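PDB 4RAJ: heme oxygenase from Chlamydomonas reinhardtii, which probably catalyses the oxidative opening of heme to biliverdin, with release of iron and carbon monoxide, and is captured here without its heme. Local coordinates for residues G92-A96 against H148-A152. Sequence-based numbering, arbitrary orientation.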
loop_
_atom_site.group_PDB
_atom_site.type_symbol
_atom_site.label_atom_id
_atom_site.label_comp_id
_atom_site.label_asym_id
_atom_site.label_seq_id
_atom_site.Cartn_x
_atom_site.Cartn_y
_atom_site.Cartn_z
ATOM N N GLY A 92 -3.266 -12.751 -4.848
ATOM C CA GLY A 92 -1.874 -12.469 -4.537
ATOM C C GLY A 92 -1.534 -11.002 -4.317
ATOM O O GLY A 92 -0.426 -10.676 -3.894
ATOM N N LEU A 93 -2.463 -10.103 -4.617
ATOM C CA LEU A 93 -2.182 -8.690 -4.450
ATOM C C LEU A 93 -1.978 -8.290 -2.996
ATOM O O LEU A 93 -1.189 -7.381 -2.714
ATOM C CB LEU A 93 -3.314 -7.835 -5.025
ATOM C CG LEU A 93 -3.209 -7.147 -6.387
ATOM C CD1 LEU A 93 -4.318 -6.109 -6.497
ATOM C CD2 LEU A 93 -1.857 -6.511 -6.644
ATOM N N TYR A 94 -2.724 -8.933 -2.091
ATOM C CA TYR A 94 -2.745 -8.529 -0.686
ATOM C C TYR A 94 -1.346 -8.593 -0.058
ATOM O O TYR A 94 -0.578 -9.522 -0.335
ATOM C CB TYR A 94 -3.707 -9.405 0.119
ATOM C CG TYR A 94 -5.172 -8.996 0.057
ATOM C CD1 TYR A 94 -5.669 -8.212 -0.983
ATOM C CD2 TYR A 94 -6.054 -9.390 1.060
ATOM C CE1 TYR A 94 -7.022 -7.845 -1.024
ATOM C CE2 TYR A 94 -7.398 -9.031 1.027
ATOM C CZ TYR A 94 -7.879 -8.267 -0.018
ATOM O OH TYR A 94 -9.226 -7.916 -0.038
ATOM N N ARG A 95 -1.060 -7.623 0.813
ATOM C CA ARG A 95 0.264 -7.393 1.374
ATOM C C ARG A 95 0.350 -7.537 2.897
ATOM O O ARG A 95 1.449 -7.688 3.418
ATOM C CB ARG A 95 0.764 -5.970 1.026
ATOM C CG ARG A 95 0.983 -5.674 -0.454
ATOM C CD ARG A 95 2.163 -6.512 -1.001
ATOM N NE ARG A 95 1.712 -7.808 -1.506
ATOM C CZ ARG A 95 2.519 -8.845 -1.754
ATOM N NH1 ARG A 95 3.824 -8.738 -1.536
ATOM N NH2 ARG A 95 2.018 -9.996 -2.211
ATOM N N ALA A 96 -0.761 -7.429 3.621
ATOM C CA ALA A 96 -0.645 -7.364 5.099
ATOM C C ALA A 96 0.050 -8.616 5.698
ATOM O O ALA A 96 0.879 -8.487 6.607
ATOM C CB ALA A 96 -2.013 -7.148 5.753
ATOM N N HIS A 148 -1.397 -0.994 -3.617
ATOM C CA HIS A 148 -1.002 -2.358 -3.947
ATOM C C HIS A 148 -0.158 -2.446 -5.199
ATOM O O HIS A 148 0.721 -3.294 -5.301
ATOM C CB HIS A 148 -2.234 -3.236 -4.099
ATOM C CG HIS A 148 -2.885 -3.562 -2.803
ATOM N ND1 HIS A 148 -3.838 -2.749 -2.225
ATOM C CD2 HIS A 148 -2.718 -4.611 -1.962
ATOM C CE1 HIS A 148 -4.235 -3.290 -1.086
ATOM N NE2 HIS A 148 -3.569 -4.416 -0.900
ATOM N N LEU A 149 -0.418 -1.574 -6.159
ATOM C CA LEU A 149 0.283 -1.682 -7.430
ATOM C C LEU A 149 1.700 -1.112 -7.309
ATOM O O LEU A 149 2.621 -1.565 -7.990
ATOM C CB LEU A 149 -0.518 -0.994 -8.546
ATOM C CG LEU A 149 -1.449 -1.938 -9.329
ATOM C CD1 LEU A 149 -2.391 -2.720 -8.425
ATOM C CD2 LEU A 149 -2.245 -1.196 -10.396
ATOM N N ALA A 150 1.889 -0.160 -6.406
ATOM C CA ALA A 150 3.230 0.366 -6.148
ATOM C C ALA A 150 4.110 -0.687 -5.472
ATOM O O ALA A 150 5.300 -0.794 -5.781
ATOM C CB ALA A 150 3.158 1.638 -5.305
ATOM N N MET A 151 3.528 -1.479 -4.566
ATOM C CA MET A 151 4.279 -2.565 -3.923
ATOM C C MET A 151 4.791 -3.566 -4.949
ATOM O O MET A 151 5.904 -4.109 -4.811
ATOM C CB MET A 151 3.409 -3.271 -2.883
ATOM C CG MET A 151 3.021 -2.330 -1.742
ATOM S SD MET A 151 4.474 -1.894 -0.750
ATOM C CE MET A 151 4.902 -3.556 -0.244
ATOM N N ALA A 152 3.970 -3.800 -5.974
ATOM C CA ALA A 152 4.292 -4.746 -7.047
ATOM C C ALA A 152 5.314 -4.161 -8.028
ATOM O O ALA A 152 5.878 -4.877 -8.865
ATOM C CB ALA A 152 3.019 -5.149 -7.788
HETATM O O HOH W 1 0.634 -5.809 -4.141
#
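His148 and Leu93 meet at the edge of the imidazole: Leu93 O lies in the ring plane, 3.3 Å from His148 CD2, a polarised C-H pointing at a carbonyl. Behind it the contact is apolar. Leu93 CD2 rests 4.2 Å from His148 CB and equally near Leu149 CD1, while Leu187 of helix 184-200 adjoins the same leucine. Arg95 contributes its aliphatic part, CD lying 3.9 Å from Met151 CB and CG close to Met151 CG, the two chains running past each other in opposite directions. No direct hydrogen bond joins the segments; one water bridges them, donating to Leu93 O and His148 O at 2.8 Å each. The contact sits deep in the all-helical heme oxygenase fold, where the loop leading into helix 96-107 packs against the C-terminal part of helix 140-151, where Ala150 lines a pocket holding a polyether. Within the loop, Arg95 folds back, bent at chi2 (-67°) and chi3 (89°), and its guanidinium ties down the preceding carbonyls: NH2 reaches Gly92 O at 3.0 Å, and NE approaches Leu93 O from above the carbonyl plane at 3.2 Å. NH1 bonds Ala176 O and Asp178 O. A leucine in its place would take the guanidinium away from the Gly92, Leu93, Ala176 and Asp178 carbonyls, and the loop would probably be freer to shift. Glu68 of helix 50-76 accepts from His148 NE2 and from the backbone N of Arg95 and Ala96, fixing both ring and loop.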